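Local coordinates for lectin (Pleurotus ostreatus, PDB 6T1D), which binds galactose-containing sugars such as melibiose through calcium ions held in two separate carbohydrate sites of the chain, at residues I21-R26 / T267-H272; W38-E43 / A128-S133; S201-T206 / F342-W347; K223-C228 / S303-V308; V237-D242 / A289-T294. All coordinates share one frame; numbering follows the deposited sequence.

Contact 1 of 5, residues I21-R26 / T267-H272; sequences ITATPR and TIPNLH. Unlike the reference sequence in segment 21-26: Arg26 (reference Ser).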
# COMPACT_ATOMS: atom_id res chain seq x y z
N ILE A 21 13.27 -5.06 15.86
CA ILE A 21 12.86 -3.83 16.52
C ILE A 21 11.97 -4.16 17.72
O ILE A 21 10.81 -4.55 17.55
CB ILE A 21 12.15 -2.87 15.56
CG1 ILE A 21 13.18 -2.31 14.57
CG2 ILE A 21 11.45 -1.77 16.34
CD1 ILE A 21 12.73 -1.06 13.88
N THR A 22 12.51 -3.97 18.92
CA THR A 22 11.82 -4.18 20.18
C THR A 22 11.09 -2.94 20.67
O THR A 22 10.07 -3.06 21.37
CB THR A 22 12.84 -4.64 21.23
OG1 THR A 22 13.26 -5.97 20.93
CG2 THR A 22 12.30 -4.58 22.66
N ALA A 23 11.56 -1.76 20.29
CA ALA A 23 10.99 -0.51 20.80
C ALA A 23 9.51 -0.41 20.46
O ALA A 23 9.06 -0.86 19.41
CB ALA A 23 11.75 0.68 20.23
N THR A 24 8.76 0.17 21.39
CA THR A 24 7.31 0.32 21.29
C THR A 24 6.95 1.80 21.35
O THR A 24 7.80 2.64 21.69
CB THR A 24 6.64 -0.46 22.41
OG1 THR A 24 7.16 -0.02 23.67
CG2 THR A 24 6.91 -1.95 22.25
N PRO A 25 5.72 2.19 20.99
CA PRO A 25 5.34 3.60 21.09
C PRO A 25 5.55 4.14 22.49
O PRO A 25 5.36 3.43 23.48
CB PRO A 25 3.87 3.59 20.69
CG PRO A 25 3.77 2.48 19.74
CD PRO A 25 4.70 1.41 20.27
N ARG A 26 5.98 5.40 22.57
CA ARG A 26 6.33 6.01 23.84
C ARG A 26 6.19 7.53 23.74
O ARG A 26 5.97 8.09 22.66
CB ARG A 26 7.74 5.62 24.29
CG ARG A 26 8.78 5.90 23.26
CD ARG A 26 10.17 5.63 23.79
NE ARG A 26 11.02 5.04 22.76
CZ ARG A 26 11.78 5.74 21.93
NH1 ARG A 26 11.78 7.07 21.98
NH2 ARG A 26 12.52 5.10 21.03
N THR A 267 6.66 9.40 19.88
CA THR A 267 7.41 8.81 18.78
C THR A 267 6.99 7.35 18.65
O THR A 267 6.86 6.65 19.65
CB THR A 267 8.94 8.89 18.96
OG1 THR A 267 9.29 8.71 20.34
CG2 THR A 267 9.54 10.21 18.44
N ILE A 268 6.75 6.93 17.42
CA ILE A 268 6.39 5.55 17.11
C ILE A 268 7.54 4.94 16.32
O ILE A 268 7.70 5.24 15.12
CB ILE A 268 5.05 5.48 16.37
CG1 ILE A 268 3.92 5.97 17.27
CG2 ILE A 268 4.78 4.08 15.81
CD1 ILE A 268 2.84 6.63 16.51
N PRO A 269 8.38 4.12 16.94
CA PRO A 269 9.60 3.63 16.29
C PRO A 269 9.46 2.30 15.58
O PRO A 269 10.45 1.81 15.02
CB PRO A 269 10.56 3.50 17.48
CG PRO A 269 9.66 3.07 18.60
CD PRO A 269 8.32 3.72 18.36
N ASN A 270 8.28 1.70 15.57
CA ASN A 270 8.07 0.41 14.94
C ASN A 270 7.00 0.46 13.86
O ASN A 270 6.12 -0.40 13.82
CB ASN A 270 7.70 -0.63 16.00
CG ASN A 270 6.52 -0.19 16.84
OD1 ASN A 270 6.31 1.01 17.03
ND2 ASN A 270 5.73 -1.14 17.34
N LEU A 271 7.03 1.47 12.99
CA LEU A 271 6.09 1.49 11.88
C LEU A 271 6.24 0.25 11.02
O LEU A 271 7.35 -0.25 10.80
CB LEU A 271 6.29 2.72 11.00
CG LEU A 271 5.85 4.08 11.53
CD1 LEU A 271 5.99 5.08 10.41
CD2 LEU A 271 4.44 4.05 12.08
N HIS A 272 5.13 -0.25 10.53
CA HIS A 272 5.19 -1.21 9.45
C HIS A 272 5.79 -0.52 8.22
O HIS A 272 5.54 0.67 8.00
CB HIS A 272 3.80 -1.77 9.18
CG HIS A 272 3.77 -2.86 8.16
ND1 HIS A 272 3.52 -2.63 6.83
CD2 HIS A 272 3.98 -4.20 8.28
CE1 HIS A 272 3.55 -3.77 6.17
NE2 HIS A 272 3.83 -4.74 7.03
O HOH W 1 7.55 -3.42 18.23
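Arg26 pairs with Thr267, and Ala23 packs on Pro269, along the edge of a five-stranded antiparallel beta sheet, where strand 26-27 meets strand 264-268 and joins the N-terminal part of the chain to the C-terminal half. Backbone bonding is confined to one hydrogen-bonded antiparallel pair. Arg26 N donates to Thr267 O over 3.3 Å, and Thr267 N returns a bond to Arg26 O at 3.1 Å. Beyond this pair the two segments meet through apolar contacts. The methyl of Ala23 presses on the pyrrolidine ring of Pro269, CB to CG 3.6 Å, while Pro25 CB rests more loosely on Ile268 CG1 at 4.2 Å. Ile21 reaches the loop after strand 264-268 by its branch methyl, CG2 standing 3.9 Å from Asn270 CB. Polar groups play a smaller part. The guanidinium of Arg26, which replaces the serine of the reference sequence, lies obliquely near Thr267 OG1 without a hydrogen bond. One water accepts a weak bond from Asn270 ND2 and donates to Ala23 O, bridging the segments. Along the next strand, 232-242, Thr267 touches Thr236 and Ile268 touches Val237. With its CG set between the backbone N and carbonyl carbon (chi1 53°), the Asn270 side chain crosses that of Pro25 at about a right angle; its OD1 is buried without a polar partner, 3.6 Å from Pro25 CD.

Contact 2 of 5, residues W38-E43 / A128-S133; sequences WIWTGE and AGIMAS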
# COMPACT_ATOMS: atom_id res chain seq x y z
N TRP A 38 29.13 25.19 19.97
CA TRP A 38 29.27 25.85 18.69
C TRP A 38 30.63 25.49 18.12
O TRP A 38 31.63 25.45 18.85
CB TRP A 38 29.15 27.37 18.85
CG TRP A 38 27.81 27.88 19.32
CD1 TRP A 38 27.45 28.15 20.60
CD2 TRP A 38 26.67 28.21 18.50
NE1 TRP A 38 26.15 28.62 20.64
CE2 TRP A 38 25.66 28.67 19.36
CE3 TRP A 38 26.43 28.18 17.13
CZ2 TRP A 38 24.41 29.07 18.90
CZ3 TRP A 38 25.19 28.57 16.67
CH2 TRP A 38 24.19 29.01 17.56
N ILE A 39 30.67 25.15 16.84
CA ILE A 39 31.92 24.77 16.19
C ILE A 39 32.09 25.59 14.91
O ILE A 39 31.12 26.10 14.34
CB ILE A 39 31.97 23.27 15.88
CG1 ILE A 39 30.85 22.90 14.91
CG2 ILE A 39 31.84 22.48 17.16
CD1 ILE A 39 30.85 21.43 14.48
N TRP A 40 33.34 25.74 14.49
CA TRP A 40 33.68 26.34 13.20
C TRP A 40 35.07 25.83 12.80
O TRP A 40 35.55 24.84 13.35
CB TRP A 40 33.58 27.87 13.29
CG TRP A 40 33.57 28.57 11.96
CD1 TRP A 40 34.55 29.37 11.44
CD2 TRP A 40 32.53 28.54 10.98
NE1 TRP A 40 34.17 29.85 10.22
CE2 TRP A 40 32.94 29.34 9.91
CE3 TRP A 40 31.28 27.91 10.92
CZ2 TRP A 40 32.15 29.52 8.77
CZ3 TRP A 40 30.50 28.09 9.78
CH2 TRP A 40 30.94 28.89 8.73
N THR A 41 35.70 26.51 11.82
CA THR A 41 36.94 25.99 11.23
C THR A 41 38.17 26.34 12.05
O THR A 41 39.15 25.58 12.05
CB THR A 41 37.15 26.53 9.81
OG1 THR A 41 37.19 27.96 9.84
CG2 THR A 41 36.05 26.06 8.89
N GLY A 42 38.18 27.50 12.70
CA GLY A 42 39.36 27.94 13.38
C GLY A 42 40.34 28.71 12.53
O GLY A 42 41.48 28.92 12.97
N GLU A 43 39.94 29.12 11.32
CA GLU A 43 40.74 30.05 10.54
C GLU A 43 41.18 31.24 11.40
O GLU A 43 42.33 31.67 11.35
CB GLU A 43 39.96 30.51 9.32
CG GLU A 43 39.97 29.50 8.16
CD GLU A 43 38.69 29.50 7.33
OE1 GLU A 43 37.57 29.47 7.89
OE2 GLU A 43 38.82 29.54 6.09
N ALA A 128 31.04 33.19 13.64
CA ALA A 128 30.54 32.10 12.83
C ALA A 128 30.50 30.83 13.68
O ALA A 128 31.34 30.65 14.56
CB ALA A 128 31.41 31.87 11.59
N GLY A 129 29.49 29.99 13.44
CA GLY A 129 29.38 28.73 14.15
C GLY A 129 28.11 27.96 13.86
O GLY A 129 27.08 28.56 13.58
N ILE A 130 28.17 26.63 13.93
CA ILE A 130 26.98 25.79 13.82
C ILE A 130 26.85 24.96 15.10
O ILE A 130 27.85 24.51 15.66
CB ILE A 130 27.01 24.88 12.58
CG1 ILE A 130 28.09 23.83 12.70
CG2 ILE A 130 27.27 25.68 11.33
CD1 ILE A 130 28.12 22.89 11.54
N MET A 131 25.61 24.77 15.54
CA MET A 131 25.29 24.01 16.73
C MET A 131 24.15 23.07 16.41
O MET A 131 23.11 23.51 15.89
CB MET A 131 24.89 24.93 17.89
CG MET A 131 24.04 24.25 19.00
SD MET A 131 23.73 25.26 20.48
CE MET A 131 25.32 25.27 21.26
N ALA A 132 24.31 21.80 16.73
CA ALA A 132 23.27 20.81 16.47
C ALA A 132 23.28 19.77 17.58
O ALA A 132 24.32 19.48 18.19
CB ALA A 132 23.45 20.12 15.11
N SER A 133 22.11 19.22 17.83
CA SER A 133 21.94 18.09 18.73
C SER A 133 21.21 17.00 17.95
O SER A 133 20.19 17.28 17.31
CB SER A 133 21.15 18.50 19.97
OG SER A 133 20.84 17.39 20.80
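Trp38 and Trp40 each offer a ring face to an aliphatic group of segment 128-133: Met131 of strand 129-138 for Trp38, and Ala128 just before that strand for Trp40. The CE methyl of Met131 sits over the five-membered ring of Trp38, 3.7 Å from its centroid, in a CH-pi contact. Its SD stands over the same ring 4.4 Å from the centroid, a Met-aromatic contact, and CB of the same residue lies above the six-membered part, so the side chain runs obliquely over the indole. The bend at chi3 (-72°) folds the terminal methyl back over the pyrrole end. Gly129 O approaches the Trp38 benzo edge near the ring plane, 3.6 Å from CZ3. Trp40 is met differently: the single methyl of Ala128 lies over its ring system, CB 3.5 Å from the five-membered centroid and 17° off the normal, while Ile130 CG2 comes to the ring edge. Between the two indoles, Ile39 and Ile130 form one hydrogen-bonded antiparallel pair, with Ile130 N donating to Ile39 O at 3.0 Å and Ile39 N to Ile130 O at 3.1 Å. Their CG1 atoms meet obliquely at 3.7 Å. Ala128 also touches Asn121, a calcium ligand of the first sugar site, so this packing adjoins that site. Strand 38-40 pairs on its other side with 177-180, while strand 129-138 pairs with 70-79; Phe58 of strand 54-63 packs against Ile39, Trp40 and Ile130.

Contact 3 of 5, residues S201-T206 / F342-W347; sequences SNWIWT and FGVAPW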
# COMPACT_ATOMS: atom_id res chain seq x y z
N SER A 201 -2.76 22.38 10.64
CA SER A 201 -3.63 21.27 10.98
C SER A 201 -5.02 21.80 11.33
O SER A 201 -5.22 22.99 11.56
CB SER A 201 -3.05 20.46 12.13
OG SER A 201 -1.74 20.02 11.81
N ASN A 202 -5.99 20.90 11.36
CA ASN A 202 -7.37 21.30 11.57
C ASN A 202 -7.98 20.56 12.74
O ASN A 202 -7.70 19.38 12.95
CB ASN A 202 -8.23 21.06 10.32
CG ASN A 202 -7.66 21.73 9.08
OD1 ASN A 202 -7.79 22.94 8.91
ND2 ASN A 202 -7.06 20.94 8.21
N TRP A 203 -8.81 21.26 13.50
CA TRP A 203 -9.68 20.58 14.44
C TRP A 203 -10.75 19.84 13.66
O TRP A 203 -11.47 20.46 12.87
CB TRP A 203 -10.32 21.60 15.39
CG TRP A 203 -9.36 22.37 16.20
CD1 TRP A 203 -8.76 23.55 15.87
CD2 TRP A 203 -8.86 22.02 17.50
NE1 TRP A 203 -7.93 23.97 16.89
CE2 TRP A 203 -7.98 23.04 17.89
CE3 TRP A 203 -9.09 20.95 18.36
CZ2 TRP A 203 -7.31 23.01 19.11
CZ3 TRP A 203 -8.43 20.92 19.57
CH2 TRP A 203 -7.55 21.95 19.93
N ILE A 204 -10.88 18.54 13.87
CA ILE A 204 -11.89 17.76 13.17
C ILE A 204 -12.80 17.09 14.18
O ILE A 204 -12.47 16.94 15.36
CB ILE A 204 -11.28 16.70 12.24
CG1 ILE A 204 -10.51 15.68 13.07
CG2 ILE A 204 -10.40 17.35 11.18
CD1 ILE A 204 -10.18 14.44 12.33
N TRP A 205 -13.95 16.63 13.69
CA TRP A 205 -14.89 15.86 14.49
C TRP A 205 -15.86 15.15 13.55
O TRP A 205 -15.75 15.26 12.33
CB TRP A 205 -15.65 16.73 15.49
CG TRP A 205 -16.18 15.98 16.64
CD1 TRP A 205 -17.47 15.59 16.86
CD2 TRP A 205 -15.42 15.52 17.77
NE1 TRP A 205 -17.57 14.92 18.06
CE2 TRP A 205 -16.32 14.86 18.63
CE3 TRP A 205 -14.08 15.60 18.12
CZ2 TRP A 205 -15.91 14.28 19.83
CZ3 TRP A 205 -13.68 15.02 19.31
CH2 TRP A 205 -14.59 14.37 20.15
N THR A 206 -16.79 14.40 14.13
CA THR A 206 -17.89 13.86 13.34
C THR A 206 -18.87 14.99 12.98
O THR A 206 -18.81 16.10 13.52
CB THR A 206 -18.59 12.73 14.10
OG1 THR A 206 -18.73 13.10 15.48
CG2 THR A 206 -17.78 11.44 14.02
N PHE A 342 -6.18 25.34 12.69
CA PHE A 342 -5.60 25.73 13.97
C PHE A 342 -5.64 27.24 14.09
O PHE A 342 -5.28 27.94 13.15
CB PHE A 342 -4.18 25.20 14.14
CG PHE A 342 -3.52 25.63 15.40
CD1 PHE A 342 -4.01 25.21 16.63
CD2 PHE A 342 -2.39 26.42 15.37
CE1 PHE A 342 -3.40 25.62 17.82
CE2 PHE A 342 -1.77 26.83 16.56
CZ PHE A 342 -2.28 26.43 17.78
N GLY A 343 -6.08 27.73 15.24
CA GLY A 343 -6.33 29.14 15.45
C GLY A 343 -7.80 29.50 15.57
O GLY A 343 -8.13 30.57 16.10
N VAL A 344 -8.68 28.61 15.15
CA VAL A 344 -10.11 28.86 15.25
C VAL A 344 -10.52 28.93 16.72
O VAL A 344 -9.85 28.41 17.61
CB VAL A 344 -10.87 27.76 14.51
CG1 VAL A 344 -10.84 26.47 15.30
CG2 VAL A 344 -12.30 28.15 14.28
N ALA A 345 -11.62 29.64 16.96
CA ALA A 345 -12.21 29.69 18.29
C ALA A 345 -12.98 28.40 18.58
O ALA A 345 -13.41 27.70 17.66
CB ALA A 345 -13.12 30.90 18.39
N PRO A 346 -13.16 28.04 19.86
CA PRO A 346 -12.70 28.70 21.10
C PRO A 346 -11.23 28.45 21.43
O PRO A 346 -10.68 29.11 22.31
CB PRO A 346 -13.58 28.07 22.17
CG PRO A 346 -13.84 26.68 21.65
CD PRO A 346 -13.96 26.84 20.15
N TRP A 347 -10.60 27.49 20.76
CA TRP A 347 -9.33 26.99 21.27
C TRP A 347 -8.19 27.96 21.02
O TRP A 347 -7.26 28.01 21.84
CB TRP A 347 -9.04 25.61 20.68
CG TRP A 347 -10.18 24.68 20.92
CD1 TRP A 347 -10.60 24.19 22.12
CD2 TRP A 347 -11.06 24.12 19.93
NE1 TRP A 347 -11.69 23.37 21.95
CE2 TRP A 347 -11.99 23.30 20.61
CE3 TRP A 347 -11.15 24.23 18.54
CZ2 TRP A 347 -12.99 22.60 19.95
CZ3 TRP A 347 -12.14 23.53 17.88
CH2 TRP A 347 -13.05 22.73 18.59
O HOH W 2 -7.68 27.06 17.47
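Phe342 N donates a single backbone hydrogen bond of 2.8 Å to Ser201 O, which fastens the loop after strand 334-341 to the start of strand 202-205. From there the loop curls over Trp203. With CG anti to its carbonyl carbon (chi1 -60°), Trp203 lays its indole under that of Trp347 in an offset stack, six-membered centroids 4.2 Å apart and planes inclined by 26°; Trp347 CE3 lies over the middle of the Trp203 ring, 3.3 Å from Trp203 CD2. Pro346, which follows a cis peptide bond and touches the bound galactose, puts its CD over the opposite face of Trp347. Val344 CG1 reaches Trp203 CD1 at 3.6 Å. Trp203 NE1 lies at the edge of the Phe342 ring, near its plane, 4.1 Å from Phe342 CD1. That indole nitrogen is satisfied by a water, which also accepts from Gly343 N and donates to Val344 O. Trp347 NE1 donates a hydrogen bond to Asp242 OD2, so the stack backs a first-shell carboxylate of the second sugar site. Strand 202-205, outermost in its sheet, pairs with 334-341, and Ile204 bonds the backbone of Val291 in strand 290-299, where Trp203 and Phe342 pack on Ile292.

Contact 4 of 5, residues K223-C228 / S303-V308; sequences KTVNQC and SNETVV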
# COMPACT_ATOMS: atom_id res chain seq x y z
N LYS A 223 -6.98 7.27 9.71
CA LYS A 223 -6.20 7.79 8.59
C LYS A 223 -5.10 6.79 8.29
O LYS A 223 -4.34 6.43 9.19
CB LYS A 223 -5.59 9.16 8.90
CG LYS A 223 -4.58 9.62 7.86
CD LYS A 223 -5.28 9.94 6.55
CE LYS A 223 -4.33 10.63 5.57
NZ LYS A 223 -5.07 11.10 4.36
N THR A 224 -5.03 6.33 7.05
CA THR A 224 -4.02 5.36 6.66
C THR A 224 -2.98 6.00 5.74
O THR A 224 -3.32 6.77 4.84
CB THR A 224 -4.67 4.17 5.96
OG1 THR A 224 -5.56 3.52 6.89
CG2 THR A 224 -3.60 3.19 5.48
N VAL A 225 -1.71 5.66 5.96
CA VAL A 225 -0.61 6.10 5.12
C VAL A 225 0.03 4.87 4.49
O VAL A 225 0.48 3.96 5.21
CB VAL A 225 0.42 6.92 5.91
CG1 VAL A 225 1.47 7.49 4.97
CG2 VAL A 225 -0.27 8.03 6.73
N ASN A 226 0.03 4.81 3.15
CA ASN A 226 0.47 3.62 2.41
C ASN A 226 1.23 4.05 1.15
O ASN A 226 0.70 4.11 0.04
CB ASN A 226 -0.73 2.73 2.09
CG ASN A 226 -0.41 1.61 1.15
OD1 ASN A 226 -1.09 1.42 0.15
ND2 ASN A 226 0.62 0.83 1.47
N GLN A 227 2.51 4.34 1.33
CA GLN A 227 3.43 4.69 0.26
C GLN A 227 4.19 3.42 -0.13
O GLN A 227 5.24 3.10 0.44
CB GLN A 227 4.36 5.80 0.71
CG GLN A 227 4.89 6.65 -0.42
CD GLN A 227 3.85 7.61 -0.95
OE1 GLN A 227 3.10 8.20 -0.18
NE2 GLN A 227 3.79 7.76 -2.27
N CYS A 228 3.67 2.69 -1.12
CA CYS A 228 4.06 1.31 -1.34
C CYS A 228 5.43 1.14 -1.98
O CYS A 228 5.93 0.01 -2.03
CB CYS A 228 3.00 0.57 -2.18
SG CYS A 228 2.49 1.25 -3.81
N SER A 303 13.56 11.32 2.62
CA SER A 303 12.43 12.23 2.63
C SER A 303 11.48 11.88 3.78
O SER A 303 11.59 10.82 4.41
CB SER A 303 11.71 12.19 1.28
OG SER A 303 11.20 10.90 1.02
N ASN A 304 10.56 12.79 4.06
CA ASN A 304 9.52 12.53 5.05
C ASN A 304 8.19 13.08 4.55
O ASN A 304 8.10 13.76 3.52
CB ASN A 304 9.90 13.09 6.44
CG ASN A 304 10.56 14.44 6.37
OD1 ASN A 304 10.65 15.06 5.31
ND2 ASN A 304 11.06 14.90 7.51
N GLU A 305 7.14 12.76 5.31
CA GLU A 305 5.77 13.05 4.94
C GLU A 305 5.06 13.63 6.14
O GLU A 305 5.13 13.07 7.23
CB GLU A 305 5.07 11.78 4.45
CG GLU A 305 3.59 11.94 4.17
CD GLU A 305 2.98 10.71 3.54
OE1 GLU A 305 3.73 9.76 3.23
OE2 GLU A 305 1.74 10.70 3.35
N THR A 306 4.38 14.76 5.94
CA THR A 306 3.58 15.36 7.00
C THR A 306 2.13 15.08 6.68
O THR A 306 1.66 15.38 5.58
CB THR A 306 3.84 16.86 7.10
OG1 THR A 306 5.14 17.06 7.64
CG2 THR A 306 2.84 17.48 8.04
N VAL A 307 1.44 14.46 7.63
CA VAL A 307 0.01 14.17 7.54
C VAL A 307 -0.68 14.93 8.67
O VAL A 307 -0.26 14.81 9.83
CB VAL A 307 -0.25 12.66 7.63
CG1 VAL A 307 -1.73 12.37 7.68
CG2 VAL A 307 0.44 11.98 6.46
N VAL A 308 -1.73 15.68 8.34
CA VAL A 308 -2.47 16.45 9.32
C VAL A 308 -3.90 15.92 9.41
O VAL A 308 -4.39 15.24 8.52
CB VAL A 308 -2.47 17.95 8.97
CG1 VAL A 308 -1.06 18.42 8.69
CG2 VAL A 308 -3.35 18.20 7.78
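The carboxylate of Glu305 and the side-chain amide of Gln227 are the flat groups here, their planes 70° apart. CG1 of Val225 lies 3.6 Å from each carboxylate oxygen of Glu305, coming obliquely from one side of the carboxylate plane and not in it. The Gln227 amide crosses Glu305 obliquely, and the two oxygens named OE1 approach only to 3.8 Å, without a hydrogen bond between the segments. Alongside, Val225 and Val307 point against one another side by side, CG2 to CG2 4.0 Å. Lys223 adds aliphatic chain: bent at chi2 (69°), it brings CE within 3.8 Å of Val307 CG1. The partners belong to two sheets, strand 217-225 and strand 304-308, whose short axes run 170° apart and 9.6 Å from each other. The contact is thus sandwich-like packing of facing sheets, with interdigitated side chains instead of shared backbone bonds. Cys228, directly after Gln227, makes a disulfide with Cys228 of the second subunit, which places this packing beside the dimer link. The charged ends find partners elsewhere, Glu305 OE1 on the Tyr299 hydroxyl and Lys223 NZ on Ser312. With NZ of Lys223 and OE2 of Glu305 6.9 Å apart, any attraction is probably long-range, and what joins the segments is van der Waals packing: methyl and methylene groups against each other, and the Val225 methyl against the Glu305 carboxylate.

Contact 5 of 5, residues V237-D242 / A289-T294; sequences VLIAAD and AGVIAT. With CA (calcium ion), chain T; GLA (alpha-D-galactopyranose), chain H.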
# COMPACT_ATOMS: atom_id res chain seq x y z
N VAL A 237 4.33 12.16 16.38
CA VAL A 237 2.92 12.52 16.44
C VAL A 237 2.71 13.58 17.51
O VAL A 237 3.11 13.39 18.66
CB VAL A 237 2.05 11.30 16.75
CG1 VAL A 237 0.58 11.70 16.90
CG2 VAL A 237 2.22 10.26 15.66
N LEU A 238 2.06 14.69 17.14
CA LEU A 238 1.63 15.73 18.07
C LEU A 238 0.12 15.79 18.02
O LEU A 238 -0.46 15.81 16.92
CB LEU A 238 2.20 17.11 17.73
CG LEU A 238 1.71 18.21 18.69
CD1 LEU A 238 2.31 18.00 20.06
CD2 LEU A 238 2.06 19.60 18.19
N ILE A 239 -0.53 15.76 19.18
CA ILE A 239 -1.98 15.60 19.22
C ILE A 239 -2.55 16.29 20.45
O ILE A 239 -1.88 16.46 21.47
CB ILE A 239 -2.35 14.10 19.17
CG1 ILE A 239 -3.86 13.92 19.13
CG2 ILE A 239 -1.66 13.32 20.31
CD1 ILE A 239 -4.31 12.49 18.88
N ALA A 240 -3.79 16.75 20.32
CA ALA A 240 -4.57 17.28 21.42
C ALA A 240 -6.03 17.10 21.05
O ALA A 240 -6.38 17.00 19.87
CB ALA A 240 -4.25 18.75 21.70
N ALA A 241 -6.89 17.07 22.07
CA ALA A 241 -8.31 16.91 21.81
C ALA A 241 -9.14 17.52 22.94
O ALA A 241 -8.72 17.54 24.10
CB ALA A 241 -8.70 15.45 21.59
N ASP A 242 -10.31 18.03 22.56
CA ASP A 242 -11.38 18.46 23.45
C ASP A 242 -12.51 17.44 23.32
O ASP A 242 -13.24 17.46 22.32
CB ASP A 242 -11.83 19.86 23.04
CG ASP A 242 -13.06 20.37 23.79
OD1 ASP A 242 -13.69 19.64 24.59
OD2 ASP A 242 -13.40 21.56 23.57
N ALA A 289 -16.26 20.34 20.83
CA ALA A 289 -15.50 19.11 20.70
C ALA A 289 -14.57 19.23 19.51
O ALA A 289 -14.87 19.92 18.54
CB ALA A 289 -16.45 17.93 20.53
N GLY A 290 -13.44 18.53 19.58
CA GLY A 290 -12.50 18.54 18.47
C GLY A 290 -11.22 17.80 18.77
O GLY A 290 -10.80 17.75 19.92
N VAL A 291 -10.59 17.22 17.75
CA VAL A 291 -9.29 16.58 17.89
C VAL A 291 -8.39 17.10 16.78
O VAL A 291 -8.84 17.27 15.64
CB VAL A 291 -9.42 15.04 17.88
CG1 VAL A 291 -10.04 14.56 16.60
CG2 VAL A 291 -8.08 14.38 18.09
N ILE A 292 -7.13 17.38 17.10
CA ILE A 292 -6.18 17.94 16.14
C ILE A 292 -4.84 17.22 16.26
O ILE A 292 -4.37 16.96 17.36
CB ILE A 292 -6.02 19.46 16.36
CG1 ILE A 292 -5.10 20.07 15.32
CG2 ILE A 292 -5.50 19.75 17.75
CD1 ILE A 292 -5.16 21.59 15.33
N ALA A 293 -4.23 16.92 15.12
CA ALA A 293 -2.97 16.19 15.15
C ALA A 293 -2.13 16.51 13.92
O ALA A 293 -2.66 16.76 12.83
CB ALA A 293 -3.17 14.67 15.22
N THR A 294 -0.82 16.53 14.12
CA THR A 294 0.16 16.56 13.05
C THR A 294 1.04 15.33 13.18
O THR A 294 1.52 15.03 14.28
CB THR A 294 1.01 17.84 13.09
OG1 THR A 294 0.14 18.97 13.04
CG2 THR A 294 1.98 17.89 11.92
CA CA T . -15.87 19.71 24.95
C1 GLA H . -16.28 23.90 28.00
C2 GLA H . -16.52 22.41 27.75
C3 GLA H . -15.31 21.72 27.30
C4 GLA H . -14.69 22.38 26.13
C5 GLA H . -14.46 23.88 26.38
C6 GLA H . -13.99 24.52 25.08
O2 GLA H . -16.97 21.80 28.98
O3 GLA H . -15.66 20.31 26.92
O4 GLA H . -15.55 22.22 24.99
O5 GLA H . -15.68 24.56 26.82
O6 GLA H . -13.80 25.91 25.28
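With CG anti to the backbone N (chi1 174°) and OD1 nearly eclipsing CA (chi2 -6°), Asp242, at the end of strand 232-242 and paired with Gly290, the first residue of strand 290-299, carries its carboxylate to the sugar site. OD1 binds the calcium ion at 2.2 Å; OD2 lies 2.7 Å from the galactose O4 and also accepts a hydrogen bond from Trp347 NE1. The same ion takes O3 and O4 of the sugar, at 2.1 and 2.5 Å; Asp243, Asn284, Gly286 and Pro288 complete the protein ligands. Behind the site the two strands run antiparallel, 174° apart, through six backbone hydrogen bonds at the pairs Leu238-Thr294, Ala240-Ile292 and Asp242-Gly290. The last pair fixes the backbone of the calcium ligand, Asp242 N donating to Gly290 O at 2.7 Å. In the intervening non-hydrogen-bonded pairs Ala241 CB meets Val291 CG2 at 3.7 Å and Ile239 CG1 meets Ala293 CB at 4.0 Å. This face, with Ile239 and Val291, packs on Ile280 of strand 276-284 in the other sheet. Strand 232-242 is flanked on its far side by 264-268, and strand 290-299 by 304-308, so both strands are interior ones of the five-stranded sheet.

In the fold
From the N terminus, contact 1 opens first and closes a loop of 240 residues, bringing the start of the chain to strand 264-268. Contact 2 is nested within that loop and lies in the region of the first sugar site, on the opposite side of the chain's centre from contacts 3, 4 and 5. Contact 3 then opens, and contact 4 nests inside it, with contact 5 nested in turn inside contact 4. All three cross contact 1, whose second segment falls between their ends. Contacts 1, 4 and 5 share the five-stranded sheet, and contact 4 joins it to the sheet facing it. Contacts 3 and 5 touch, their centres 9 Å apart, beside the second sugar site.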